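Local coordinates for protein alginate lyase (Paenibacillus sp. FPU-7, PDB 6KFN) that probably cleaves the glycosidic bonds of the polysaccharide alginate by beta-elimination and belongs to the right-handed parallel beta-helix family, at residues D107-Y112 with R131-Y136; G172-P177 with N197-G202. All blocks are in the same frame, centred on the assembly; numbering follows the deposited sequence.

Interaction 1: D107-Y112 with R131-Y136; sequences DGLEIY and RNSHIY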
loop_
_atom_site.group_PDB
_atom_site.type_symbol
_atom_site.label_atom_id
_atom_site.label_comp_id
_atom_site.label_asym_id
_atom_site.label_seq_id
_atom_site.Cartn_x
_atom_site.Cartn_y
_atom_site.Cartn_z
ATOM N N ASP A 107 3.135 1.347 10.855
ATOM C CA ASP A 107 3.145 2.752 11.249
ATOM C C ASP A 107 4.582 3.260 11.209
ATOM O O ASP A 107 5.473 2.626 11.761
ATOM C CB ASP A 107 2.542 2.849 12.662
ATOM C CG ASP A 107 2.190 4.241 13.129
ATOM O OD1 ASP A 107 2.604 5.229 12.529
ATOM O OD2 ASP A 107 1.363 4.307 14.090
ATOM N N GLY A 108 4.813 4.402 10.558
ATOM C CA GLY A 108 6.129 5.009 10.594
ATOM C C GLY A 108 7.132 4.289 9.730
ATOM O O GLY A 108 8.332 4.319 10.038
ATOM N N LEU A 109 6.694 3.651 8.647
ATOM C CA LEU A 109 7.569 2.890 7.790
ATOM C C LEU A 109 8.082 3.727 6.624
ATOM O O LEU A 109 7.422 4.650 6.145
ATOM C CB LEU A 109 6.850 1.655 7.251
ATOM C CG LEU A 109 6.174 0.773 8.305
ATOM C CD1 LEU A 109 5.706 -0.510 7.663
ATOM C CD2 LEU A 109 7.110 0.470 9.471
ATOM N N GLU A 110 9.255 3.349 6.147
ATOM C CA GLU A 110 9.845 3.920 4.942
ATOM C C GLU A 110 10.225 2.747 4.048
ATOM O O GLU A 110 11.114 1.976 4.416
ATOM C CB GLU A 110 11.045 4.795 5.313
ATOM C CG GLU A 110 11.666 5.510 4.146
ATOM C CD GLU A 110 12.910 6.328 4.476
ATOM O OE1 GLU A 110 13.190 6.563 5.650
ATOM O OE2 GLU A 110 13.606 6.706 3.515
ATOM N N ILE A 111 9.528 2.605 2.909
ATOM C CA ILE A 111 9.619 1.418 2.069
ATOM C C ILE A 111 10.069 1.892 0.689
ATOM O O ILE A 111 9.388 2.731 0.086
ATOM C CB ILE A 111 8.272 0.690 1.990
ATOM C CG1 ILE A 111 7.803 0.315 3.398
ATOM C CG2 ILE A 111 8.361 -0.503 1.057
ATOM C CD1 ILE A 111 6.410 -0.235 3.451
ATOM N N TYR A 112 11.211 1.392 0.213
ATOM C CA TYR A 112 11.804 1.993 -0.976
ATOM C C TYR A 112 12.788 1.044 -1.624
ATOM O O TYR A 112 13.345 0.137 -0.999
ATOM C CB TYR A 112 12.537 3.320 -0.601
ATOM C CG TYR A 112 13.637 3.112 0.430
ATOM C CD1 TYR A 112 13.322 3.045 1.785
ATOM C CD2 TYR A 112 14.960 2.899 0.078
ATOM C CE1 TYR A 112 14.246 2.792 2.748
ATOM C CE2 TYR A 112 15.942 2.627 1.091
ATOM C CZ TYR A 112 15.536 2.573 2.421
ATOM O OH TYR A 112 16.396 2.316 3.491
ATOM N N ARG A 131 -0.191 3.427 8.129
ATOM C CA ARG A 131 -0.336 4.827 8.430
ATOM C C ARG A 131 1.030 5.478 8.581
ATOM O O ARG A 131 2.026 4.832 8.923
ATOM C CB ARG A 131 -1.199 5.052 9.655
ATOM C CG ARG A 131 -0.639 4.546 10.934
ATOM C CD ARG A 131 -1.304 5.243 12.109
ATOM N NE ARG A 131 -2.483 4.531 12.517
ATOM C CZ ARG A 131 -2.444 3.480 13.314
ATOM N NH1 ARG A 131 -1.297 3.030 13.745
ATOM N NH2 ARG A 131 -3.552 2.870 13.641
ATOM N N ASN A 132 1.066 6.782 8.345
ATOM C CA ASN A 132 2.228 7.603 8.701
ATOM C C ASN A 132 3.517 6.998 8.127
ATOM O O ASN A 132 4.514 6.842 8.820
ATOM C CB ASN A 132 2.357 7.761 10.216
ATOM C CG ASN A 132 1.115 8.293 10.848
ATOM O OD1 ASN A 132 0.421 9.123 10.258
ATOM N ND2 ASN A 132 0.812 7.826 12.061
ATOM N N SER A 133 3.471 6.654 6.839
ATOM C CA SER A 133 4.549 5.942 6.180
ATOM C C SER A 133 4.826 6.588 4.826
ATOM O O SER A 133 3.996 7.311 4.305
ATOM C CB SER A 133 4.172 4.452 5.987
ATOM O OG SER A 133 4.051 3.786 7.250
ATOM N N HIS A 134 5.993 6.276 4.258
ATOM C CA HIS A 134 6.408 6.782 2.948
ATOM C C HIS A 134 6.863 5.610 2.113
ATOM O O HIS A 134 7.770 4.873 2.525
ATOM C CB HIS A 134 7.535 7.799 3.109
ATOM C CG HIS A 134 7.955 8.475 1.824
ATOM N ND1 HIS A 134 9.142 9.162 1.733
ATOM C CD2 HIS A 134 7.369 8.579 0.616
ATOM C CE1 HIS A 134 9.245 9.676 0.517
ATOM N NE2 HIS A 134 8.186 9.328 -0.186
ATOM N N ILE A 135 6.259 5.451 0.922
ATOM C CA ILE A 135 6.613 4.432 -0.032
ATOM C C ILE A 135 7.095 5.144 -1.292
ATOM O O ILE A 135 6.383 6.007 -1.816
ATOM C CB ILE A 135 5.408 3.524 -0.372
ATOM C CG1 ILE A 135 4.874 2.841 0.888
ATOM C CG2 ILE A 135 5.765 2.534 -1.449
ATOM C CD1 ILE A 135 3.495 2.232 0.724
ATOM N N TYR A 136 8.289 4.791 -1.778
ATOM C CA TYR A 136 8.833 5.445 -2.961
ATOM C C TYR A 136 9.765 4.471 -3.664
ATOM O O TYR A 136 10.169 3.454 -3.105
ATOM C CB TYR A 136 9.503 6.797 -2.587
ATOM C CG TYR A 136 10.676 6.717 -1.647
ATOM C CD1 TYR A 136 10.491 6.654 -0.268
ATOM C CD2 TYR A 136 11.975 6.776 -2.124
ATOM C CE1 TYR A 136 11.574 6.627 0.602
ATOM C CE2 TYR A 136 13.056 6.750 -1.270
ATOM C CZ TYR A 136 12.871 6.685 0.093
ATOM O OH TYR A 136 13.961 6.672 0.919
#

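Interaction 2: G172-P177 with N197-G202; sequences GVRIGP and NSVFNG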
loop_
_atom_site.group_PDB
_atom_site.type_symbol
_atom_site.label_atom_id
_atom_site.label_comp_id
_atom_site.label_asym_id
_atom_site.label_seq_id
_atom_site.Cartn_x
_atom_site.Cartn_y
_atom_site.Cartn_z
ATOM N N GLY A 172 -2.716 8.738 6.009
ATOM C CA GLY A 172 -1.563 9.575 6.273
ATOM C C GLY A 172 -0.282 9.041 5.668
ATOM O O GLY A 172 0.785 9.120 6.293
ATOM N N VAL A 173 -0.361 8.475 4.474
ATOM C CA VAL A 173 0.796 7.922 3.780
ATOM C C VAL A 173 1.226 8.860 2.667
ATOM O O VAL A 173 0.404 9.462 1.999
ATOM C CB VAL A 173 0.476 6.483 3.266
ATOM C CG1 VAL A 173 1.606 5.790 2.496
ATOM C CG2 VAL A 173 0.093 5.584 4.462
ATOM N N ARG A 174 2.518 8.925 2.439
ATOM C CA ARG A 174 3.091 9.606 1.289
ATOM C C ARG A 174 3.559 8.542 0.316
ATOM O O ARG A 174 4.277 7.630 0.702
ATOM C CB ARG A 174 4.291 10.441 1.717
ATOM C CG ARG A 174 4.793 11.385 0.640
ATOM C CD ARG A 174 5.955 12.205 1.223
ATOM N NE ARG A 174 5.419 13.275 2.040
ATOM C CZ ARG A 174 4.946 14.427 1.565
ATOM N NH1 ARG A 174 4.986 14.706 0.268
ATOM N NH2 ARG A 174 4.416 15.315 2.393
ATOM N N ILE A 175 3.125 8.648 -0.928
ATOM C CA ILE A 175 3.470 7.682 -1.950
ATOM C C ILE A 175 4.110 8.444 -3.105
ATOM O O ILE A 175 3.579 9.469 -3.537
ATOM C CB ILE A 175 2.289 6.813 -2.407
ATOM C CG1 ILE A 175 1.563 6.253 -1.187
ATOM C CG2 ILE A 175 2.763 5.716 -3.337
ATOM C CD1 ILE A 175 0.286 5.499 -1.506
ATOM N N GLY A 176 5.242 7.933 -3.590
ATOM C CA GLY A 176 6.035 8.611 -4.593
ATOM C C GLY A 176 7.120 9.443 -3.953
ATOM O O GLY A 176 7.141 9.622 -2.729
ATOM N N PRO A 177 8.029 9.987 -4.744
ATOM C CA PRO A 177 8.149 9.798 -6.190
ATOM C C PRO A 177 8.733 8.405 -6.491
ATOM O O PRO A 177 9.021 7.606 -5.611
ATOM C CB PRO A 177 9.081 10.924 -6.595
ATOM C CG PRO A 177 10.063 10.988 -5.433
ATOM C CD PRO A 177 9.182 10.750 -4.204
ATOM N N ASN A 197 -6.228 11.046 3.886
ATOM C CA ASN A 197 -5.219 11.938 4.453
ATOM C C ASN A 197 -3.820 11.704 3.884
ATOM O O ASN A 197 -2.826 11.941 4.586
ATOM C CB ASN A 197 -5.194 11.854 5.982
ATOM C CG ASN A 197 -6.553 12.041 6.593
ATOM O OD1 ASN A 197 -7.339 12.803 6.138
ATOM N ND2 ASN A 197 -6.804 11.329 7.684
ATOM N N SER A 198 -3.741 11.253 2.647
ATOM C CA SER A 198 -2.496 10.830 2.041
ATOM C C SER A 198 -2.063 11.829 0.956
ATOM O O SER A 198 -2.830 12.689 0.539
ATOM C CB SER A 198 -2.630 9.400 1.520
ATOM O OG SER A 198 -2.803 8.496 2.626
ATOM N N VAL A 199 -0.800 11.694 0.537
ATOM C CA VAL A 199 -0.197 12.609 -0.420
ATOM C C VAL A 199 0.475 11.784 -1.504
ATOM O O VAL A 199 1.301 10.913 -1.206
ATOM C CB VAL A 199 0.811 13.568 0.232
ATOM C CG1 VAL A 199 1.403 14.513 -0.835
ATOM C CG2 VAL A 199 0.150 14.356 1.344
ATOM N N PHE A 200 0.134 12.080 -2.756
ATOM C CA PHE A 200 0.614 11.347 -3.922
ATOM C C PHE A 200 1.542 12.248 -4.731
ATOM O O PHE A 200 1.107 13.246 -5.302
ATOM C CB PHE A 200 -0.562 10.900 -4.783
ATOM C CG PHE A 200 -1.659 10.225 -3.998
ATOM C CD1 PHE A 200 -1.374 9.224 -3.063
ATOM C CD2 PHE A 200 -2.978 10.628 -4.139
ATOM C CE1 PHE A 200 -2.395 8.665 -2.294
ATOM C CE2 PHE A 200 -3.997 10.050 -3.393
ATOM C CZ PHE A 200 -3.711 9.075 -2.461
ATOM N N ASN A 201 2.823 11.878 -4.793
ATOM C CA ASN A 201 3.805 12.560 -5.640
ATOM C C ASN A 201 3.913 11.743 -6.914
ATOM O O ASN A 201 4.546 10.687 -6.953
ATOM C CB ASN A 201 5.147 12.666 -4.924
ATOM C CG ASN A 201 6.200 13.341 -5.781
ATOM O OD1 ASN A 201 6.035 13.441 -7.006
ATOM N ND2 ASN A 201 7.266 13.768 -5.162
ATOM N N GLY A 202 3.230 12.204 -7.959
ATOM C CA GLY A 202 3.114 11.460 -9.198
ATOM C C GLY A 202 4.360 11.358 -10.049
ATOM O O GLY A 202 4.353 10.602 -11.028
#

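Interaction 1: D107-Y112 with R131-Y136
Arg131 forms a parallel bridge with Asp107, joining successive coils of the right-handed beta-helix. Its CG sits in the crowded position between the backbone N and the carbonyl carbon (chi1 65°), and a bend at chi3 brings NH1 to Asp107 OD2 at 3.0 Å, a salt bridge arriving from above the carboxylate plane. Asn132 ND2 takes the other oxygen, Asp107 OD1, at 3.2 Å. Ser133 OG accepts from Leu109 N at 3.0 Å and donates to Arg131 O, which also receives Gly108 N; this side-chain relay spans the turn between two bridged stretches. His134 resumes the pairing, its N reaching Leu109 O and its O receiving Ile111 N, while its NE2 bonds Gly176 O. Ile135 lies on the buried face, its CG1 4.2 Å from Ile111 CB, and both side chains touch Val119. Tyr136 OH donates to the anti lone pair of Glu110 OE2 at 2.6 Å. One face of the Tyr136 ring takes Tyr112 CB over its centre, 3.5 Å from the centroid; the two rings, 12° apart, are slid until they barely overlap. So short a phenol-carboxylate bond is consistent with an ionised Glu110, and both Asp107 oxygens being gripped suggests a stabilised negative charge there.

Interaction 2: G172-P177 with N197-G202
Over one face of the Arg174 guanidinium lies Val199 CB, 4.2 Å above the plane and offset toward the rim; in the conformer described, the arginine chain runs alongside the valine and bends at chi3, bringing NH1 to 3.8 Å from Val199 CG1. The Phe200 ring is met at its edge instead, where Ile175 CD1 stands 4.2 Å from CE1. These pairs lie on opposite faces of the parallel strands, Arg174 and Val199 outward, Ile175 and Phe200 in the buried interior.

The backbone evidence for the pairing is three straight bonds: Val199 N to Val173 O, Ile175 N to Val199 O, and Asn201 N to Ile175 O, the last at 2.8 Å. Ahead of them a side chain replaces the main chain. Ser198 OG, beside its own backbone N (chi1 -66°), accepts from Val173 N at 3.1 Å with 164° at the hydrogen, and is bonded in turn to Glu196 O. An alanine here would remove that hydroxyl and would probably deprive buried Val173 N of its acceptor, loosening the turn. At the far end, Gly176 adopts a phi of 94°, and a beta carbon there would clash with Asn201 O. A cis peptide follows, and Pro177 CB meets Asn201 ND2 at 3.7 Å, while Asn201 OD1 accepts from Thr203 N.

Parallel coils of a beta-helix thus continue on both flanks: backbone bonds tie Arg174 and Gly176 to Ile135 of strand 134-136, and Val199 and Phe200 touch strand 223-230. Across the interior, Ile175 and Phe200 both rest on Ile184 of strand 184-186, which also carries the sodium ligand Asp185.

Overall arrangement
Interactions 1 and 2 join neighbouring coils of the same beta-helix wall, and strands 134-136 and 174-175 lie side by side, so the second continues where the first ends. The imidazole of interaction 1 and the backbone of both meet at the Gly176 bend. Both combine a buried aliphatic or aromatic inner face with a more exposed outer one, where Asp107, Arg131 and Arg174 lie, and both use a serine hydroxyl at the turn preceding the regular pairing. The outer chemistry differs: 107-112 with 131-136 carries a salt bridge and a tyrosine-carboxylate bond, whereas 172-177 with 197-202 has arginine lying along valine and an asparagine against a cis-proline.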